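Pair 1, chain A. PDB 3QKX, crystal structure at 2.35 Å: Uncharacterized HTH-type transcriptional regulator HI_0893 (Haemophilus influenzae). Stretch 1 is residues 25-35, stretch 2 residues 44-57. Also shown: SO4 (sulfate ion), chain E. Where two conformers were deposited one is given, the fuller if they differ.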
# COMPACT_ATOMS: atom_id res chain seq x y z
N GLY A 25 13.92 -3.97 -12.11
CA GLY A 25 12.49 -4.37 -11.98
C GLY A 25 12.27 -5.89 -11.91
O GLY A 25 13.11 -6.66 -12.34
N LEU A 26 11.12 -6.31 -11.36
CA LEU A 26 10.64 -7.71 -11.43
C LEU A 26 10.58 -8.25 -12.87
O LEU A 26 10.91 -9.42 -13.11
CB LEU A 26 9.25 -7.84 -10.78
CG LEU A 26 8.43 -9.13 -10.93
CD1 LEU A 26 9.25 -10.35 -10.59
CD2 LEU A 26 7.20 -9.07 -10.05
N ASN A 27 10.14 -7.39 -13.79
CA ASN A 27 10.09 -7.69 -15.25
C ASN A 27 11.44 -8.06 -15.81
O ASN A 27 11.54 -8.93 -16.68
CB ASN A 27 9.55 -6.48 -16.05
CG ASN A 27 10.08 -6.45 -17.51
OD1 ASN A 27 11.00 -5.70 -17.83
ND2 ASN A 27 9.53 -7.32 -18.35
N GLN A 28 12.48 -7.37 -15.33
CA GLN A 28 13.85 -7.57 -15.83
C GLN A 28 14.56 -8.82 -15.25
O GLN A 28 15.71 -9.13 -15.64
CB GLN A 28 14.70 -6.30 -15.57
CG GLN A 28 14.40 -5.14 -16.54
CD GLN A 28 15.08 -5.31 -17.88
N LEU A 29 13.89 -9.55 -14.34
CA LEU A 29 14.44 -10.81 -13.82
C LEU A 29 14.58 -11.88 -14.89
O LEU A 29 13.71 -12.05 -15.74
CB LEU A 29 13.56 -11.40 -12.70
CG LEU A 29 13.49 -10.71 -11.33
CD1 LEU A 29 12.64 -11.55 -10.36
CD2 LEU A 29 14.89 -10.49 -10.77
N SER A 30 15.70 -12.58 -14.84
CA SER A 30 15.89 -13.78 -15.61
C SER A 30 16.80 -14.67 -14.80
O SER A 30 17.43 -14.21 -13.85
CB SER A 30 16.52 -13.46 -16.97
OG SER A 30 17.93 -13.44 -16.89
N MSE A 31 16.87 -15.94 -15.16
CA MSE A 31 17.54 -16.93 -14.33
C MSE A 31 19.06 -16.67 -14.28
O MSE A 31 19.67 -16.81 -13.22
CB MSE A 31 17.23 -18.34 -14.85
CG MSE A 31 15.74 -18.70 -14.83
SE MSE A 31 15.12 -19.14 -13.08
CE MSE A 31 15.56 -21.04 -13.05
N LEU A 32 19.64 -16.25 -15.41
CA LEU A 32 21.09 -15.95 -15.49
C LEU A 32 21.46 -14.82 -14.54
O LEU A 32 22.49 -14.86 -13.86
CB LEU A 32 21.49 -15.55 -16.92
N LYS A 33 20.61 -13.81 -14.49
CA LYS A 33 20.85 -12.66 -13.64
C LYS A 33 20.73 -13.03 -12.15
O LYS A 33 21.52 -12.55 -11.32
CB LYS A 33 19.90 -11.52 -14.02
CG LYS A 33 20.11 -10.99 -15.46
CD LYS A 33 19.48 -9.57 -15.64
N LEU A 34 19.79 -13.91 -11.81
CA LEU A 34 19.58 -14.34 -10.41
C LEU A 34 20.67 -15.28 -9.88
O LEU A 34 20.97 -15.28 -8.68
CB LEU A 34 18.20 -15.00 -10.24
CG LEU A 34 16.99 -14.08 -10.40
CD1 LEU A 34 15.68 -14.85 -10.43
CD2 LEU A 34 16.95 -13.07 -9.29
N ALA A 35 21.25 -16.10 -10.77
CA ALA A 35 22.36 -16.99 -10.39
C ALA A 35 23.61 -16.18 -10.07
O ALA A 35 24.28 -16.45 -9.06
CB ALA A 35 22.64 -17.97 -11.50
N THR A 44 22.97 -24.79 -11.18
CA THR A 44 22.34 -24.95 -9.87
C THR A 44 20.93 -24.41 -9.90
O THR A 44 19.99 -25.11 -9.54
CB THR A 44 23.12 -24.22 -8.75
OG1 THR A 44 24.40 -24.84 -8.55
CG2 THR A 44 22.33 -24.26 -7.46
N ILE A 45 20.78 -23.17 -10.36
CA ILE A 45 19.48 -22.51 -10.35
C ILE A 45 18.46 -23.20 -11.27
O ILE A 45 17.28 -23.32 -10.90
CB ILE A 45 19.60 -20.97 -10.69
CG1 ILE A 45 18.39 -20.19 -10.16
CG2 ILE A 45 19.76 -20.72 -12.18
CD1 ILE A 45 18.65 -18.72 -10.09
N TYR A 46 18.91 -23.70 -12.42
CA TYR A 46 18.01 -24.39 -13.36
C TYR A 46 17.59 -25.76 -12.85
O TYR A 46 16.50 -26.21 -13.16
CB TYR A 46 18.60 -24.51 -14.77
CG TYR A 46 18.40 -23.28 -15.63
CD1 TYR A 46 17.13 -22.80 -15.93
CD2 TYR A 46 19.50 -22.59 -16.16
CE1 TYR A 46 16.95 -21.65 -16.71
CE2 TYR A 46 19.34 -21.45 -16.95
CZ TYR A 46 18.07 -20.99 -17.22
OH TYR A 46 17.93 -19.86 -18.01
N LEU A 47 18.45 -26.41 -12.07
CA LEU A 47 18.09 -27.66 -11.42
C LEU A 47 17.06 -27.44 -10.32
O LEU A 47 16.09 -28.18 -10.25
CB LEU A 47 19.31 -28.35 -10.83
CG LEU A 47 19.12 -29.80 -10.39
CD1 LEU A 47 18.60 -30.69 -11.51
CD2 LEU A 47 20.44 -30.32 -9.89
N TYR A 48 17.27 -26.41 -9.50
CA TYR A 48 16.35 -26.05 -8.38
C TYR A 48 14.96 -25.63 -8.80
O TYR A 48 13.99 -26.01 -8.16
CB TYR A 48 16.95 -24.95 -7.48
CG TYR A 48 17.74 -25.56 -6.37
CD1 TYR A 48 18.87 -26.32 -6.65
CD2 TYR A 48 17.30 -25.50 -5.06
CE1 TYR A 48 19.57 -26.96 -5.66
CE2 TYR A 48 18.01 -26.14 -4.05
CZ TYR A 48 19.14 -26.87 -4.36
OH TYR A 48 19.87 -27.51 -3.39
N PHE A 49 14.87 -24.82 -9.86
CA PHE A 49 13.58 -24.31 -10.35
C PHE A 49 13.46 -24.53 -11.86
O PHE A 49 14.40 -24.25 -12.60
CB PHE A 49 13.46 -22.83 -10.04
CG PHE A 49 13.81 -22.48 -8.63
CD1 PHE A 49 12.90 -22.67 -7.60
CD2 PHE A 49 15.07 -21.98 -8.31
CE1 PHE A 49 13.22 -22.35 -6.30
CE2 PHE A 49 15.39 -21.67 -7.01
CZ PHE A 49 14.48 -21.85 -6.01
N LYS A 50 12.31 -25.05 -12.29
CA LYS A 50 12.08 -25.44 -13.70
C LYS A 50 12.29 -24.26 -14.66
O LYS A 50 12.93 -24.41 -15.70
CB LYS A 50 10.65 -26.00 -13.88
CG LYS A 50 10.37 -27.31 -13.15
N ASN A 51 11.73 -23.11 -14.28
CA ASN A 51 11.94 -21.86 -15.00
C ASN A 51 11.61 -20.68 -14.07
O ASN A 51 11.29 -20.90 -12.91
CB ASN A 51 11.09 -21.82 -16.29
CG ASN A 51 9.60 -22.09 -16.04
OD1 ASN A 51 9.08 -21.87 -14.95
ND2 ASN A 51 8.92 -22.56 -17.07
N LYS A 52 11.71 -19.45 -14.58
CA LYS A 52 11.38 -18.24 -13.81
C LYS A 52 10.00 -18.28 -13.10
O LYS A 52 9.86 -17.74 -12.01
CB LYS A 52 11.43 -17.00 -14.72
CG LYS A 52 11.47 -15.65 -14.00
CD LYS A 52 11.64 -14.49 -15.00
N ASP A 53 9.00 -18.91 -13.73
CA ASP A 53 7.66 -19.03 -13.12
C ASP A 53 7.73 -19.83 -11.82
O ASP A 53 7.31 -19.33 -10.78
CB ASP A 53 6.63 -19.70 -14.07
CG ASP A 53 5.94 -18.70 -15.01
OD1 ASP A 53 6.21 -17.48 -14.96
OD2 ASP A 53 5.10 -19.16 -15.80
N GLU A 54 8.26 -21.04 -11.89
CA GLU A 54 8.30 -21.92 -10.71
C GLU A 54 9.14 -21.29 -9.58
O GLU A 54 8.79 -21.44 -8.40
CB GLU A 54 8.84 -23.33 -11.06
CG GLU A 54 8.32 -24.45 -10.14
N LEU A 55 10.20 -20.58 -9.95
CA LEU A 55 10.99 -19.78 -9.01
C LEU A 55 10.13 -18.77 -8.27
O LEU A 55 10.06 -18.79 -7.05
CB LEU A 55 12.14 -19.05 -9.72
CG LEU A 55 13.26 -18.46 -8.84
CD1 LEU A 55 14.60 -18.42 -9.61
CD2 LEU A 55 12.90 -17.10 -8.33
N LEU A 56 9.46 -17.90 -9.02
CA LEU A 56 8.66 -16.84 -8.40
C LEU A 56 7.45 -17.36 -7.59
O LEU A 56 7.05 -16.73 -6.63
CB LEU A 56 8.22 -15.82 -9.45
CG LEU A 56 9.31 -15.03 -10.19
CD1 LEU A 56 8.65 -13.98 -11.10
CD2 LEU A 56 10.30 -14.36 -9.27
N GLU A 57 6.91 -18.53 -7.97
CA GLU A 57 5.88 -19.22 -7.16
C GLU A 57 6.40 -19.55 -5.77
O GLU A 57 5.80 -19.16 -4.77
CB GLU A 57 5.38 -20.51 -7.83
CG GLU A 57 4.49 -20.31 -9.06
CD GLU A 57 3.45 -21.43 -9.25
OE1 GLU A 57 2.51 -21.52 -8.42
OE2 GLU A 57 3.55 -22.18 -10.24
S SO4 E . 14.16 -16.33 -18.28
O1 SO4 E . 13.33 -17.40 -17.70
O2 SO4 E . 13.71 -15.03 -17.83
O3 SO4 E . 14.09 -16.36 -19.75
O4 SO4 E . 15.55 -16.56 -17.87

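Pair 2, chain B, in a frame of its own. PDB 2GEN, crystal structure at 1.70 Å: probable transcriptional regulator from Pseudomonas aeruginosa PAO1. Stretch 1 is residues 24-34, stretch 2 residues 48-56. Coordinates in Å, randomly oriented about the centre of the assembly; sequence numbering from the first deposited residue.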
# COMPACT_ATOMS: atom_id res chain seq x y z
N GLY B 24 -6.74 -2.95 -19.86
CA GLY B 24 -6.51 -1.74 -19.09
C GLY B 24 -7.79 -0.93 -19.07
O GLY B 24 -8.65 -1.10 -19.93
N VAL B 25 -7.92 -0.06 -18.07
CA VAL B 25 -9.14 0.70 -17.87
C VAL B 25 -9.40 1.68 -19.01
O VAL B 25 -10.50 1.70 -19.59
CB VAL B 25 -9.13 1.41 -16.50
CG1 VAL B 25 -10.23 2.49 -16.42
CG2 VAL B 25 -9.32 0.36 -15.38
N ASP B 26 -8.40 2.50 -19.31
CA ASP B 26 -8.55 3.56 -20.30
C ASP B 26 -8.85 3.00 -21.69
O ASP B 26 -9.74 3.51 -22.38
CB ASP B 26 -7.34 4.51 -20.27
CG ASP B 26 -7.31 5.39 -19.00
OD1 ASP B 26 -8.39 5.75 -18.47
OD2 ASP B 26 -6.21 5.73 -18.52
N ALA B 27 -8.19 1.91 -22.07
CA ALA B 27 -8.44 1.26 -23.37
C ALA B 27 -9.73 0.43 -23.48
O ALA B 27 -10.12 0.01 -24.58
CB ALA B 27 -7.23 0.41 -23.79
N THR B 28 -10.39 0.16 -22.35
CA THR B 28 -11.70 -0.54 -22.39
C THR B 28 -12.80 0.44 -22.79
O THR B 28 -12.85 1.57 -22.32
CB THR B 28 -12.06 -1.23 -21.04
OG1 THR B 28 -11.09 -2.24 -20.75
CG2 THR B 28 -13.46 -1.85 -21.06
N THR B 29 -13.69 -0.01 -23.66
CA THR B 29 -14.84 0.80 -24.03
C THR B 29 -16.10 0.13 -23.51
O THR B 29 -16.08 -1.07 -23.20
CB THR B 29 -14.94 0.92 -25.56
OG1 THR B 29 -15.11 -0.39 -26.12
CG2 THR B 29 -13.68 1.57 -26.14
N ILE B 30 -17.18 0.89 -23.41
CA ILE B 30 -18.49 0.32 -23.08
C ILE B 30 -18.90 -0.78 -24.07
O ILE B 30 -19.58 -1.72 -23.69
CB ILE B 30 -19.58 1.42 -22.91
CG1 ILE B 30 -20.86 0.85 -22.28
CG2 ILE B 30 -19.90 2.13 -24.23
CD1 ILE B 30 -20.87 0.92 -20.77
N GLU B 31 -18.48 -0.66 -25.33
CA GLU B 31 -18.76 -1.71 -26.32
C GLU B 31 -18.15 -3.06 -25.92
O GLU B 31 -18.82 -4.10 -26.01
CB GLU B 31 -18.24 -1.30 -27.71
CG GLU B 31 -19.10 -0.23 -28.40
CD GLU B 31 -18.80 1.21 -27.97
OE1 GLU B 31 -17.80 1.49 -27.24
OE2 GLU B 31 -19.58 2.08 -28.39
N MSE B 32 -16.90 -3.03 -25.47
CA MSE B 32 -16.21 -4.25 -25.02
C MSE B 32 -16.94 -4.92 -23.85
O MSE B 32 -17.01 -6.15 -23.78
CB MSE B 32 -14.76 -3.94 -24.67
CG MSE B 32 -13.98 -3.45 -25.86
SE MSE B 32 -12.18 -2.94 -25.47
CE MSE B 32 -11.72 -2.11 -27.19
N ILE B 33 -17.51 -4.10 -22.97
CA ILE B 33 -18.26 -4.57 -21.79
C ILE B 33 -19.58 -5.22 -22.21
O ILE B 33 -19.93 -6.30 -21.71
CB ILE B 33 -18.47 -3.45 -20.71
CG1 ILE B 33 -17.10 -2.90 -20.26
CG2 ILE B 33 -19.30 -3.96 -19.51
CD1 ILE B 33 -17.15 -1.66 -19.35
N ARG B 34 -20.30 -4.61 -23.15
CA ARG B 34 -21.52 -5.27 -23.65
C ARG B 34 -21.20 -6.59 -24.35
O ARG B 34 -21.95 -7.55 -24.20
CB ARG B 34 -22.40 -4.35 -24.51
CG ARG B 34 -21.76 -3.81 -25.74
CD ARG B 34 -22.61 -4.03 -27.02
NE ARG B 34 -21.66 -4.17 -28.10
CZ ARG B 34 -21.46 -3.30 -29.09
NH1 ARG B 34 -22.20 -2.21 -29.20
NH2 ARG B 34 -20.51 -3.57 -29.98
N PHE B 48 -26.54 0.34 -14.45
CA PHE B 48 -25.53 1.24 -13.91
C PHE B 48 -25.46 2.60 -14.61
O PHE B 48 -25.92 3.59 -14.06
CB PHE B 48 -24.15 0.57 -13.92
CG PHE B 48 -24.05 -0.67 -13.06
CD1 PHE B 48 -24.28 -0.59 -11.68
CD2 PHE B 48 -23.72 -1.90 -13.61
CE1 PHE B 48 -24.17 -1.73 -10.87
CE2 PHE B 48 -23.62 -3.04 -12.81
CZ PHE B 48 -23.85 -2.95 -11.44
N GLY B 49 -24.85 2.64 -15.79
CA GLY B 49 -24.44 3.88 -16.45
C GLY B 49 -23.30 3.62 -17.42
O GLY B 49 -23.18 2.52 -17.95
N ASN B 50 -22.46 4.62 -17.65
CA ASN B 50 -21.35 4.48 -18.60
C ASN B 50 -20.16 3.74 -17.99
O ASN B 50 -20.26 3.24 -16.86
CB ASN B 50 -20.90 5.85 -19.15
CG ASN B 50 -20.51 6.83 -18.06
OD1 ASN B 50 -19.94 6.47 -17.02
ND2 ASN B 50 -20.80 8.09 -18.30
N LYS B 51 -19.05 3.71 -18.73
CA LYS B 51 -17.83 3.03 -18.29
C LYS B 51 -17.33 3.53 -16.93
O LYS B 51 -17.00 2.73 -16.05
CB LYS B 51 -16.72 3.14 -19.34
CG LYS B 51 -15.46 2.40 -18.96
CD LYS B 51 -14.37 2.56 -19.96
CE LYS B 51 -13.46 3.73 -19.65
NZ LYS B 51 -12.39 3.77 -20.68
N GLU B 52 -17.28 4.86 -16.75
CA GLU B 52 -16.86 5.46 -15.49
C GLU B 52 -17.73 5.08 -14.28
O GLU B 52 -17.22 4.84 -13.18
CB GLU B 52 -16.77 7.00 -15.61
CG GLU B 52 -15.90 7.65 -14.53
CD GLU B 52 -14.43 7.22 -14.58
OE1 GLU B 52 -13.94 6.81 -15.66
OE2 GLU B 52 -13.75 7.28 -13.53
N ARG B 53 -19.05 5.01 -14.48
CA ARG B 53 -19.92 4.60 -13.39
C ARG B 53 -19.72 3.11 -13.07
O ARG B 53 -19.64 2.73 -11.90
CB ARG B 53 -21.38 4.89 -13.67
CG ARG B 53 -22.15 5.03 -12.37
CD ARG B 53 -23.23 4.03 -12.34
NE ARG B 53 -23.88 3.94 -11.04
CZ ARG B 53 -24.85 4.75 -10.63
NH1 ARG B 53 -25.23 5.78 -11.39
NH2 ARG B 53 -25.40 4.57 -9.44
N ILE B 54 -19.63 2.30 -14.12
CA ILE B 54 -19.35 0.87 -13.98
C ILE B 54 -18.03 0.64 -13.24
O ILE B 54 -17.94 -0.24 -12.36
CB ILE B 54 -19.36 0.16 -15.35
CG1 ILE B 54 -20.79 0.10 -15.90
CG2 ILE B 54 -18.81 -1.25 -15.22
CD1 ILE B 54 -20.91 -0.47 -17.34
N HIS B 55 -17.02 1.42 -13.60
CA HIS B 55 -15.71 1.42 -12.93
C HIS B 55 -15.83 1.66 -11.41
O HIS B 55 -15.27 0.88 -10.60
CB HIS B 55 -14.82 2.48 -13.59
CG HIS B 55 -13.45 2.60 -13.00
ND1 HIS B 55 -13.19 3.40 -11.91
CD2 HIS B 55 -12.27 2.08 -13.38
CE1 HIS B 55 -11.90 3.34 -11.62
NE2 HIS B 55 -11.32 2.54 -12.50
N GLY B 56 -16.56 2.69 -11.01
CA GLY B 56 -16.78 2.98 -9.58
C GLY B 56 -17.63 1.91 -8.88
O GLY B 56 -17.37 1.57 -7.72

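Pair 1 and pair 2 build the same small frame: a type I turn leads into the start of one helix, and a second helix starts alongside it from an asparagine N-cap. Fourteen central residues superpose with an RMSD of 0.9 Å. The helix that follows the turn (31-35 in pair 1, 30-34 in pair 2) meets the second helix (52-57 and 51-56) at 50° in pair 1 and 61° in pair 2, with axes 11.9 and 11.1 Å apart. At that spacing side chains must fill the gap, and the two pairs fill it differently.

The second helix begins by the same rule in both. A:Asn51 and B:Asn50, each with chi1 in p, fold back so that OD1 accepts from a backbone N three residues on: A:Glu54 N to A:Asn51 OD1 is 3.3 Å, and B:Arg53 N to B:Asn50 OD1 is 3.1 Å. The asparagine sits at the N-cap position in both, and the lysine after it opens the helix.

That lysine is A:Lys52 in pair 1 and B:Lys51 in pair 2. In pair 2 the side chain reaches the turn, and its NZ donates to two of its carbonyls: B:Lys51 NZ to B:Thr28 O is 2.8 Å and B:Lys51 NZ to B:Val25 O is 3.0 Å. The side chain thus ties the helix to both ends of the turn. In pair 1, A:Lys52 is modelled only to CD, and A:Lys52 CD lies 3.3 Å from A:Leu29 O, so the deposited part follows a similar course and the fate of its amine is unknown.

At the first turn of the leading helix, A:Met31, a selenomethionine, matches B:Ile30. A:Met31 points toward the second stretch and, with all three chi angles in m, sits as a knob among A:Ile45, A:Tyr46, A:Lys52 and A:Leu55; A:Met31 SE is 3.6 Å from A:Leu55 CD1. B:Ile30 leaves its backbone sideways, but its end comes nearer, and B:Ile30 CD1 reaches B:Ile54 CD1 at 3.7 Å. A long flexible chain and a shorter branched one thus meet the same matched partner, A:Leu55 or B:Ile54.

One helical turn later, A:Leu34 and B:Ile33 both point toward the second stretch and touch that partner. A:Leu34 CD1 packs on A:Leu55 CD1 at 3.8 Å, while B:Ile33 CG2 stands 4.4 Å from B:Ile54 CD1, a longer contact.

The turn end is closed by A:Leu56 in pair 1 and B:His55 in pair 2. A:Leu56 CD1 meets A:Leu26 CD1 at 3.7 Å, and A:Leu56 CD2 meets A:Leu29 CD1 at 3.8 Å, a wholly aliphatic cluster. In pair 2, B:Val25 CG1 touches B:His55 CD2 at 3.7 Å. B:Thr28, matching A:Leu29, also points toward the second stretch, but its side chain makes no close contact there; B:Thr28 OG1 donates to B:Gly24 O at 2.8 Å, tying the end of the turn back to the residue before it.

The asparagine cap and the lysine after it are kept, while the residues packed around them differ.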